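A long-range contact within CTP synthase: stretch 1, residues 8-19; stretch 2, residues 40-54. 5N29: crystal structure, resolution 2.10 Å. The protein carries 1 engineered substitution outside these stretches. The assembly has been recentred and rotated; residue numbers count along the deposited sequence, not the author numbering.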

# COMPACT_ATOMS: atom_id res chain seq x y z
N THR A 8 -19.72 -3.34 13.81
CA THR A 8 -18.60 -2.40 13.48
C THR A 8 -17.46 -3.13 12.77
O THR A 8 -17.33 -4.34 12.89
N VAL A 9 -16.64 -2.37 12.05
CA VAL A 9 -15.48 -2.93 11.32
C VAL A 9 -14.16 -2.48 11.98
O VAL A 9 -13.85 -1.30 11.99
N ARG A 10 -13.41 -3.44 12.52
CA ARG A 10 -12.14 -3.16 13.21
C ARG A 10 -10.97 -3.10 12.22
O ARG A 10 -10.59 -4.13 11.66
N ILE A 11 -10.40 -1.90 12.04
CA ILE A 11 -9.19 -1.71 11.22
C ILE A 11 -7.99 -1.32 12.08
O ILE A 11 -8.04 -0.33 12.81
N ALA A 12 -6.90 -2.10 11.99
CA ALA A 12 -5.62 -1.72 12.60
C ALA A 12 -4.93 -0.67 11.72
O ALA A 12 -4.67 -0.93 10.55
N PHE A 13 -4.66 0.51 12.29
CA PHE A 13 -4.01 1.64 11.62
C PHE A 13 -2.61 1.70 12.19
O PHE A 13 -2.42 2.15 13.33
N VAL A 14 -1.64 1.24 11.42
CA VAL A 14 -0.30 1.02 11.95
C VAL A 14 0.61 2.21 11.68
O VAL A 14 1.05 2.42 10.55
N GLY A 15 0.89 2.98 12.73
CA GLY A 15 1.77 4.15 12.64
C GLY A 15 2.08 4.70 14.03
O GLY A 15 2.96 4.17 14.73
N LYS A 16 1.34 5.75 14.42
CA LYS A 16 1.53 6.45 15.71
C LYS A 16 0.19 6.59 16.45
O LYS A 16 -0.88 6.50 15.85
N TYR A 17 0.28 6.83 17.77
CA TYR A 17 -0.90 7.17 18.59
C TYR A 17 -1.46 8.54 18.17
O TYR A 17 -0.72 9.38 17.65
N LEU A 18 -2.76 8.74 18.40
CA LEU A 18 -3.45 10.01 18.11
C LEU A 18 -2.73 11.24 18.67
O LEU A 18 -2.58 12.25 17.97
N GLN A 19 -2.28 11.12 19.91
CA GLN A 19 -1.64 12.20 20.65
C GLN A 19 -0.42 12.82 19.93
O GLN A 19 -0.20 14.03 20.02
N GLN A 40 -21.94 2.36 4.52
CA GLN A 40 -22.86 2.34 5.66
C GLN A 40 -22.44 1.33 6.73
O GLN A 40 -23.22 0.48 7.17
N VAL A 41 -21.19 1.47 7.17
CA VAL A 41 -20.60 0.61 8.19
C VAL A 41 -20.01 1.47 9.30
O VAL A 41 -19.52 2.57 9.05
N ARG A 42 -20.05 0.97 10.52
CA ARG A 42 -19.44 1.67 11.64
C ARG A 42 -17.97 1.28 11.68
O ARG A 42 -17.64 0.16 12.05
N LEU A 43 -17.10 2.19 11.26
CA LEU A 43 -15.65 1.97 11.33
C LEU A 43 -15.13 2.15 12.75
O LEU A 43 -15.48 3.13 13.42
N ASP A 44 -14.32 1.21 13.22
CA ASP A 44 -13.64 1.32 14.51
C ASP A 44 -12.14 1.14 14.28
O ASP A 44 -11.63 0.01 14.26
N ILE A 45 -11.44 2.25 14.08
CA ILE A 45 -10.00 2.22 13.86
C ILE A 45 -9.25 2.00 15.19
O ILE A 45 -9.49 2.69 16.18
N LEU A 46 -8.37 0.99 15.19
CA LEU A 46 -7.38 0.79 16.24
C LEU A 46 -6.07 1.46 15.81
O LEU A 46 -5.40 0.97 14.89
N TYR A 47 -5.71 2.56 16.46
CA TYR A 47 -4.42 3.23 16.22
C TYR A 47 -3.32 2.49 16.96
O TYR A 47 -3.30 2.46 18.19
N VAL A 48 -2.43 1.87 16.19
CA VAL A 48 -1.37 1.03 16.72
C VAL A 48 -0.04 1.72 16.50
O VAL A 48 0.27 2.16 15.39
N ASP A 49 0.74 1.80 17.56
CA ASP A 49 2.12 2.29 17.50
C ASP A 49 2.96 1.21 16.81
O ASP A 49 3.11 0.11 17.35
N SER A 50 3.49 1.53 15.63
CA SER A 50 4.27 0.56 14.83
C SER A 50 5.48 -0.03 15.57
O SER A 50 5.85 -1.18 15.33
N GLU A 51 6.10 0.76 16.44
CA GLU A 51 7.25 0.28 17.22
C GLU A 51 6.92 -0.87 18.18
O GLU A 51 7.80 -1.65 18.53
N GLU A 52 5.66 -1.01 18.57
CA GLU A 52 5.21 -2.15 19.39
C GLU A 52 5.19 -3.50 18.64
O GLU A 52 5.16 -4.57 19.26
N LEU A 53 5.22 -3.44 17.30
CA LEU A 53 5.29 -4.64 16.46
C LEU A 53 6.72 -5.13 16.17
O LEU A 53 6.91 -6.05 15.35
N GLU A 54 7.71 -4.55 16.84
CA GLU A 54 9.09 -5.02 16.75
C GLU A 54 9.65 -5.29 18.15
O GLU A 54 9.14 -4.77 19.15

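Residues 9-15 and 43-49 form neighbouring parallel strands of one β-sheet, joined by a backbone hydrogen-bond ladder and packed with side chains on both faces, largely apolar on the face of V9, I11 and F13, with a polar pair, R10 and D44, on the other and a water-linked cluster at the C-terminal end. Because parallel bridges pair V9 with L43 through V14 with V48, paired side chains emerge on the same face, and neighbours along each strand alternate; at the G15-D49 bridge D49 alone supplies a side chain.

One face carries V9, I11 and F13 with L43, I45 and Y47. L43 (chi1 t, chi2 p) brings CD1 to 3.4 Å from I11 CG1; I11 is m, m. F13, in the t rotamer, sets its CB 3.4 Å from I45 CG2, while its ring meets that of Y47 (chi1 m) obliquely, with planes at 50° and F13 CG 4.0 Å from Y47 CD1. β-Branched V9, I11 and I45 suit extended backbone, and with L43 they give a close-packed apolar layer on this face. L18 then covers a face of the Y47 ring, its CG 3.9 Å from Y47 CD2.

The face bearing R10, A12 and V14 is more mixed. R10 (m, t, p) rises from the sheet face, with L46 CD2 over one face of its guanidinium, 3.4 Å from R10 NH2. Its salt bridge to D44 (chi1 t) is long, R10 NH1 to D44 OD2 4.0 Å, and is supplemented by water 1, which accepts from R10 NH1 at 3.0 Å and donates to D44 OD2 at 2.5 Å. A12 is small, its CB 4.5 Å from V48 CG2. V14 (t) sends CG1 to 3.8 Å from L53 CD1, in the 3-10 segment following the strand.

Beyond G15, the Y17 ring (chi1 m) lies over D49 CB, 4.0 Å from the ring centroid to that CB. The hydroxyl is hydrogen-bonded: Y17 OH donates to water 2 (2.6 Å), which donates to D49 OD2 (2.8 Å) and E52 OE2 (2.7 Å), tying the three side chains together.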

# COMPACT_ATOMS: atom_id res chain seq x y z
CB THR A 8 -18.02 -1.72 14.75
OG1 THR A 8 -17.25 -2.66 15.52
CG2 THR A 8 -19.14 -1.12 15.61
CB VAL A 9 -15.48 -2.48 9.84
CG1 VAL A 9 -14.37 -3.18 9.06
CG2 VAL A 9 -16.85 -2.74 9.22
CB ARG A 10 -11.84 -4.24 14.26
CG ARG A 10 -12.80 -4.24 15.44
CD ARG A 10 -12.70 -5.53 16.25
NE ARG A 10 -11.44 -5.69 16.98
CZ ARG A 10 -11.10 -5.06 18.12
NH1 ARG A 10 -11.90 -4.16 18.68
NH2 ARG A 10 -9.93 -5.33 18.69
CB ILE A 11 -9.37 -0.61 10.14
CG1 ILE A 11 -10.57 -0.91 9.24
CG2 ILE A 11 -8.11 -0.46 9.29
CD1 ILE A 11 -10.50 -2.23 8.50
CB ALA A 12 -4.72 -2.93 12.76
CB PHE A 13 -4.79 2.91 11.94
CG PHE A 13 -4.44 4.13 11.12
CD1 PHE A 13 -5.40 4.70 10.28
CD2 PHE A 13 -3.22 4.76 11.25
CE1 PHE A 13 -5.12 5.84 9.55
CE2 PHE A 13 -2.93 5.91 10.53
CZ PHE A 13 -3.88 6.45 9.67
CB VAL A 14 0.30 -0.28 11.39
CG1 VAL A 14 1.66 -0.57 12.04
CG2 VAL A 14 -0.67 -1.44 11.62
CB LYS A 16 2.13 7.84 15.48
CG LYS A 16 3.23 7.88 14.42
CD LYS A 16 3.90 9.25 14.34
CE LYS A 16 4.95 9.42 15.43
NZ LYS A 16 5.65 10.73 15.33
CB TYR A 17 -0.55 7.21 20.09
CG TYR A 17 -0.16 5.88 20.70
CD1 TYR A 17 -1.04 4.79 20.68
CD2 TYR A 17 1.07 5.71 21.35
CE1 TYR A 17 -0.70 3.58 21.25
CE2 TYR A 17 1.43 4.50 21.93
CZ TYR A 17 0.54 3.43 21.88
OH TYR A 17 0.87 2.20 22.43
CB LEU A 18 -4.88 10.01 18.69
CG LEU A 18 -5.97 9.30 17.90
CD1 LEU A 18 -7.24 9.22 18.72
CD2 LEU A 18 -6.25 10.03 16.59
CB GLN A 19 -1.22 11.72 22.06
CG GLN A 19 -2.37 11.47 23.04
CD GLN A 19 -2.97 10.06 22.97
OE1 GLN A 19 -2.91 9.40 21.93
NE2 GLN A 19 -3.55 9.61 24.09
CB GLN A 40 -24.33 2.16 5.20
CG GLN A 40 -24.90 3.39 4.49
CD GLN A 40 -24.84 4.65 5.36
OE1 GLN A 40 -25.08 4.60 6.56
NE2 GLN A 40 -24.50 5.78 4.74
CB VAL A 41 -19.50 -0.32 7.61
CG1 VAL A 41 -20.10 -1.23 6.55
CG2 VAL A 41 -18.33 0.47 7.03
CB ARG A 42 -20.16 1.33 12.95
CG ARG A 42 -21.55 1.95 13.05
CD ARG A 42 -22.25 1.63 14.37
NE ARG A 42 -23.64 2.10 14.39
CZ ARG A 42 -24.54 1.82 15.34
NH1 ARG A 42 -24.23 1.05 16.39
NH2 ARG A 42 -25.78 2.31 15.23
CB LEU A 43 -14.92 2.93 10.37
CG LEU A 43 -13.44 2.65 10.08
CD1 LEU A 43 -13.23 1.27 9.49
CD2 LEU A 43 -12.90 3.73 9.15
CB ASP A 44 -14.20 0.27 15.49
CG ASP A 44 -13.49 0.28 16.83
OD1 ASP A 44 -12.84 1.28 17.19
OD2 ASP A 44 -13.60 -0.75 17.55
CB ILE A 45 -9.49 3.50 13.16
CG1 ILE A 45 -10.12 3.61 11.77
CG2 ILE A 45 -7.97 3.47 13.06
CD1 ILE A 45 -9.82 4.90 11.04
CB LEU A 46 -7.13 -0.70 16.49
CG LEU A 46 -8.20 -1.44 17.31
CD1 LEU A 46 -9.55 -1.42 16.61
CD2 LEU A 46 -7.77 -2.87 17.61
CB TYR A 47 -4.47 4.71 16.63
CG TYR A 47 -5.50 5.49 15.84
CD1 TYR A 47 -5.23 5.95 14.55
CD2 TYR A 47 -6.76 5.76 16.38
CE1 TYR A 47 -6.18 6.66 13.83
CE2 TYR A 47 -7.72 6.46 15.66
CZ TYR A 47 -7.43 6.91 14.39
OH TYR A 47 -8.40 7.62 13.69
CB VAL A 48 -1.37 -0.37 16.05
CG1 VAL A 48 -0.19 -1.21 16.52
CG2 VAL A 48 -2.69 -1.09 16.33
CB ASP A 49 2.66 2.57 18.91
CG ASP A 49 4.14 2.99 18.93
OD1 ASP A 49 4.77 3.15 17.87
OD2 ASP A 49 4.68 3.16 20.04
CB SER A 50 4.74 1.20 13.52
OG SER A 50 5.52 2.35 13.80
CB GLU A 51 7.92 1.44 17.97
CG GLU A 51 8.61 2.43 17.02
CD GLU A 51 9.33 3.56 17.74
OE1 GLU A 51 8.88 3.97 18.83
OE2 GLU A 51 10.33 4.07 17.19
CB GLU A 52 3.83 -1.86 19.99
CG GLU A 52 3.82 -0.67 20.96
CD GLU A 52 4.70 -0.89 22.19
OE1 GLU A 52 4.90 -2.06 22.57
OE2 GLU A 52 5.18 0.10 22.77
CB LEU A 53 4.51 -4.40 15.16
CG LEU A 53 2.99 -4.39 15.38
CD1 LEU A 53 2.28 -3.61 14.29
CD2 LEU A 53 2.46 -5.82 15.44
CB GLU A 54 9.98 -4.02 15.98
CG GLU A 54 9.71 -2.55 16.24
CD GLU A 54 10.47 -1.63 15.30
OE1 GLU A 54 10.01 -1.41 14.15
OE2 GLU A 54 11.50 -1.08 15.73
O HOH W 1 -14.55 -3.02 17.79
O HOH W 2 3.48 2.14 22.36